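Local coordinates for beta-ketoacyl-[acyl-carrier-protein] synthase FabY (Pseudomonas aeruginosa, PDB 4CW4) that catalyses condensation of acetyl-CoA with malonyl-ACP to give acetoacetyl-ACP, the primer of fatty acid synthesis, at residues I385-D397 with G542-A555. Sequence-based numbering, arbitrary orientation.
Sequences IHGAVTDVFINAD and GNNASGVVLSPRIA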
loop_
_atom_site.group_PDB
_atom_site.type_symbol
_atom_site.label_atom_id
_atom_site.label_comp_id
_atom_site.label_asym_id
_atom_site.label_seq_id
_atom_site.Cartn_x
_atom_site.Cartn_y
_atom_site.Cartn_z
ATOM N N ILE A 385 15.307 6.294 25.809
ATOM C CA ILE A 385 14.190 5.375 25.714
ATOM C C ILE A 385 12.909 6.098 26.086
ATOM O O ILE A 385 12.743 6.546 27.215
ATOM C CB ILE A 385 14.414 4.131 26.603
ATOM C CG1 ILE A 385 15.574 3.301 26.029
ATOM C CG2 ILE A 385 13.150 3.273 26.670
ATOM C CD1 ILE A 385 16.084 2.207 26.955
ATOM N N HIS A 386 12.021 6.222 25.101
ATOM C CA HIS A 386 10.742 6.890 25.278
ATOM C C HIS A 386 9.615 5.896 25.508
ATOM O O HIS A 386 8.487 6.277 25.800
ATOM C CB HIS A 386 10.467 7.795 24.080
ATOM C CG HIS A 386 11.548 8.799 23.852
ATOM N ND1 HIS A 386 11.695 9.909 24.648
ATOM C CD2 HIS A 386 12.555 8.850 22.946
ATOM C CE1 HIS A 386 12.744 10.606 24.245
ATOM N NE2 HIS A 386 13.284 9.991 23.211
ATOM N N GLY A 387 9.946 4.613 25.369
ATOM C CA GLY A 387 9.010 3.526 25.528
ATOM C C GLY A 387 9.566 2.293 24.828
ATOM O O GLY A 387 10.639 2.348 24.228
ATOM N N ALA A 388 8.826 1.196 24.873
ATOM C CA ALA A 388 9.167 -0.015 24.116
ATOM C C ALA A 388 7.894 -0.575 23.501
ATOM O O ALA A 388 6.803 -0.382 24.032
ATOM C CB ALA A 388 9.815 -1.056 25.012
ATOM N N VAL A 389 8.015 -1.233 22.365
ATOM C CA VAL A 389 6.863 -1.816 21.727
ATOM C C VAL A 389 7.084 -3.321 21.594
ATOM O O VAL A 389 8.064 -3.750 21.012
ATOM C CB VAL A 389 6.596 -1.187 20.362
ATOM C CG1 VAL A 389 5.419 -1.859 19.750
ATOM C CG2 VAL A 389 6.302 0.289 20.505
ATOM N N THR A 390 6.172 -4.106 22.162
ATOM C CA THR A 390 6.372 -5.545 22.297
ATOM C C THR A 390 5.536 -6.380 21.339
ATOM O O THR A 390 5.917 -7.495 21.016
ATOM C CB THR A 390 6.112 -6.011 23.733
ATOM O OG1 THR A 390 4.892 -5.464 24.199
ATOM C CG2 THR A 390 7.233 -5.565 24.663
ATOM N N ASP A 391 4.405 -5.866 20.884
ATOM C CA ASP A 391 3.538 -6.634 20.011
ATOM C C ASP A 391 2.555 -5.729 19.324
ATOM O O ASP A 391 2.122 -4.704 19.891
ATOM C CB ASP A 391 2.714 -7.661 20.792
ATOM C CG ASP A 391 3.409 -9.021 20.943
ATOM O OD1 ASP A 391 3.812 -9.660 19.928
ATOM O OD2 ASP A 391 3.548 -9.447 22.101
ATOM N N VAL A 392 2.172 -6.151 18.124
ATOM C CA VAL A 392 0.978 -5.679 17.455
ATOM C C VAL A 392 0.246 -6.896 16.940
ATOM O O VAL A 392 0.838 -7.766 16.292
ATOM C CB VAL A 392 1.311 -4.756 16.257
ATOM C CG1 VAL A 392 0.056 -4.457 15.409
ATOM C CG2 VAL A 392 1.954 -3.450 16.747
ATOM N N PHE A 393 -1.041 -6.951 17.230
ATOM C CA PHE A 393 -1.900 -8.015 16.732
ATOM C C PHE A 393 -2.907 -7.469 15.746
ATOM O O PHE A 393 -3.514 -6.416 15.957
ATOM C CB PHE A 393 -2.577 -8.719 17.896
ATOM C CG PHE A 393 -1.596 -9.400 18.811
ATOM C CD1 PHE A 393 -0.905 -10.529 18.400
ATOM C CD2 PHE A 393 -1.325 -8.880 20.056
ATOM C CE1 PHE A 393 0.030 -11.119 19.234
ATOM C CE2 PHE A 393 -0.398 -9.470 20.890
ATOM C CZ PHE A 393 0.269 -10.600 20.484
ATOM N N ILE A 394 -3.059 -8.206 14.651
ATOM C CA ILE A 394 -3.895 -7.828 13.538
ATOM C C ILE A 394 -4.826 -8.993 13.214
ATOM O O ILE A 394 -4.375 -10.125 13.050
ATOM C CB ILE A 394 -3.025 -7.531 12.297
ATOM C CG1 ILE A 394 -2.188 -6.261 12.532
ATOM C CG2 ILE A 394 -3.882 -7.400 11.045
ATOM C CD1 ILE A 394 -1.086 -6.010 11.483
ATOM N N ASN A 395 -6.114 -8.714 13.118
ATOM C CA ASN A 395 -7.120 -9.729 12.814
ATOM C C ASN A 395 -8.223 -9.120 11.965
ATOM O O ASN A 395 -8.736 -8.039 12.279
ATOM C CB ASN A 395 -7.744 -10.290 14.096
ATOM C CG ASN A 395 -6.752 -11.082 14.918
ATOM O OD1 ASN A 395 -6.067 -10.527 15.798
ATOM N ND2 ASN A 395 -6.647 -12.381 14.628
ATOM N N ALA A 396 -8.605 -9.831 10.908
ATOM C CA ALA A 396 -9.696 -9.419 10.033
ATOM C C ALA A 396 -11.037 -9.840 10.657
ATOM O O ALA A 396 -11.083 -10.329 11.790
ATOM C CB ALA A 396 -9.511 -10.006 8.632
ATOM N N ASP A 397 -12.124 -9.639 9.925
ATOM C CA ASP A 397 -13.465 -9.724 10.489
ATOM C C ASP A 397 -14.216 -11.001 10.111
ATOM O O ASP A 397 -15.340 -11.190 10.537
ATOM C CB ASP A 397 -14.301 -8.540 9.988
ATOM C CG ASP A 397 -13.977 -7.237 10.684
ATOM O OD1 ASP A 397 -13.362 -7.230 11.781
ATOM O OD2 ASP A 397 -14.374 -6.188 10.117
ATOM N N GLY A 542 -12.320 -4.656 6.990
ATOM C CA GLY A 542 -12.022 -5.713 7.943
ATOM C C GLY A 542 -10.588 -5.629 8.416
ATOM O O GLY A 542 -9.888 -6.626 8.486
ATOM N N ASN A 543 -10.159 -4.414 8.746
ATOM C CA ASN A 543 -8.823 -4.167 9.245
ATOM C C ASN A 543 -8.876 -3.746 10.701
ATOM O O ASN A 543 -9.554 -2.790 11.039
ATOM C CB ASN A 543 -8.135 -3.117 8.358
ATOM C CG ASN A 543 -7.701 -3.703 7.020
ATOM O OD1 ASN A 543 -6.775 -4.516 6.965
ATOM N ND2 ASN A 543 -8.381 -3.328 5.946
ATOM N N ASN A 544 -8.197 -4.493 11.564
ATOM C CA ASN A 544 -8.169 -4.201 12.997
ATOM C C ASN A 544 -6.770 -4.440 13.513
ATOM O O ASN A 544 -6.110 -5.390 13.100
ATOM C CB ASN A 544 -9.117 -5.117 13.785
ATOM C CG ASN A 544 -10.530 -5.121 13.235
ATOM O OD1 ASN A 544 -11.347 -4.252 13.556
ATOM N ND2 ASN A 544 -10.831 -6.105 12.399
ATOM N N ALA A 545 -6.326 -3.609 14.450
ATOM C CA ALA A 545 -5.025 -3.817 15.071
ATOM C C ALA A 545 -5.000 -3.249 16.460
ATOM O O ALA A 545 -5.670 -2.253 16.734
ATOM C CB ALA A 545 -3.899 -3.202 14.230
ATOM N N SER A 546 -4.218 -3.896 17.330
ATOM C CA SER A 546 -3.947 -3.360 18.654
ATOM C C SER A 546 -2.471 -3.519 18.970
ATOM O O SER A 546 -1.881 -4.574 18.711
ATOM C CB SER A 546 -4.779 -4.067 19.727
ATOM O OG SER A 546 -6.154 -4.021 19.420
ATOM N N GLY A 547 -1.867 -2.454 19.487
ATOM C CA GLY A 547 -0.461 -2.462 19.852
ATOM C C GLY A 547 -0.221 -2.313 21.340
ATOM O O GLY A 547 -1.019 -1.677 22.043
ATOM N N VAL A 548 0.901 -2.856 21.804
ATOM C CA VAL A 548 1.300 -2.781 23.208
ATOM C C VAL A 548 2.553 -1.921 23.337
ATOM O O VAL A 548 3.588 -2.210 22.730
ATOM C CB VAL A 548 1.582 -4.191 23.778
ATOM C CG1 VAL A 548 1.948 -4.103 25.254
ATOM C CG2 VAL A 548 0.378 -5.088 23.589
ATOM N N VAL A 549 2.453 -0.872 24.145
ATOM C CA VAL A 549 3.565 0.038 24.387
ATOM C C VAL A 549 3.858 0.064 25.882
ATOM O O VAL A 549 2.953 0.239 26.693
ATOM C CB VAL A 549 3.233 1.486 23.920
ATOM C CG1 VAL A 549 4.494 2.348 23.916
ATOM C CG2 VAL A 549 2.548 1.492 22.565
ATOM N N LEU A 550 5.124 -0.129 26.228
ATOM C CA LEU A 550 5.598 -0.099 27.606
ATOM C C LEU A 550 6.274 1.230 27.891
ATOM O O LEU A 550 6.910 1.807 27.011
ATOM C CB LEU A 550 6.608 -1.222 27.852
ATOM C CG LEU A 550 6.205 -2.630 27.406
ATOM C CD1 LEU A 550 7.326 -3.621 27.738
ATOM C CD2 LEU A 550 4.884 -3.038 28.055
ATOM N N SER A 551 6.146 1.715 29.126
ATOM C CA SER A 551 6.757 2.968 29.520
ATOM C C SER A 551 8.279 2.882 29.558
ATOM O O SER A 551 8.849 1.788 29.650
ATOM C CB SER A 551 6.292 3.352 30.938
ATOM O OG SER A 551 6.833 2.431 31.870
ATOM N N PRO A 552 8.939 4.054 29.582
ATOM C CA PRO A 552 10.379 4.049 29.848
ATOM C C PRO A 552 10.769 3.324 31.139
ATOM O O PRO A 552 11.785 2.623 31.140
ATOM C CB PRO A 552 10.721 5.529 29.914
ATOM C CG PRO A 552 9.731 6.166 29.010
ATOM C CD PRO A 552 8.459 5.396 29.203
ATOM N N ARG A 553 9.996 3.476 32.210
ATOM C CA ARG A 553 10.362 2.816 33.457
ATOM C C ARG A 553 10.411 1.305 33.287
ATOM O O ARG A 553 11.348 0.660 33.752
ATOM C CB ARG A 553 9.387 3.140 34.589
ATOM C CG ARG A 553 9.851 2.578 35.931
ATOM C CD ARG A 553 8.908 2.931 37.070
ATOM N NE ARG A 553 7.783 2.000 37.119
ATOM C CZ ARG A 553 7.864 0.751 37.563
ATOM N NH1 ARG A 553 9.022 0.264 37.999
ATOM N NH2 ARG A 553 6.779 -0.019 37.562
ATOM N N ILE A 554 9.394 0.743 32.648
ATOM C CA ILE A 554 9.343 -0.699 32.437
ATOM C C ILE A 554 10.492 -1.137 31.535
ATOM O O ILE A 554 11.180 -2.106 31.816
ATOM C CB ILE A 554 7.985 -1.129 31.858
ATOM C CG1 ILE A 554 6.860 -0.803 32.859
ATOM C CG2 ILE A 554 7.990 -2.612 31.448
ATOM C CD1 ILE A 554 6.877 -1.591 34.137
ATOM N N ALA A 555 10.699 -0.407 30.451
ATOM C CA ALA A 555 11.746 -0.743 29.502
ATOM C C ALA A 555 13.123 -0.688 30.169
ATOM O O ALA A 555 13.953 -1.566 29.950
ATOM C CB ALA A 555 11.686 0.206 28.307
HETATM O O HOH W 1 -13.598 -4.121 11.935
#
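Asn-544 reaches across to Asn-395 and Asp-397 with its carboxamide, CG lying anti to its own carbonyl carbon (chi1 -53°), which directs ND2 to both: one N-H meets Asn-395 O at 2.9 Å, in the carbonyl plane; the other meets Asp-397 OD1 at 2.8 Å, from above the carboxylate plane, the two flat groups being turned 48° apart. A water lies within bonding distance of Asn-544 OD1 (2.8 Å) and Asp-397 OD2 (2.9 Å). Gly-409 N at OD1 and a Lys-400 salt bridge at OD2 would be expected to stabilise the charge of this buried carboxylate.

From there strands 387-394 and 543-550 run antiparallel, Phe-393 and Ser-546 exchanging both backbone bonds. A beta bulge follows: Thr-390 and Asp-391 lie opposite Val-548, whose O takes Thr-390 N at 3.3 Å while its N gives to Asp-391 O at 2.9 Å. The pair belongs to the C-terminal half of the thiolase fold; helix 288-301, just after the inferred active-site Cys-286, packs on Val-389, Ile-394 and Ala-545. Arg-633 of the second subunit pairs with Asp-391 OD2. Past the reciprocal Ala-388/Leu-550 bonds, Ser-551 OG, also hydrogen-bonded to Glu-531, N-caps the next helix, accepting from Ile-554 N at 3.2 Å.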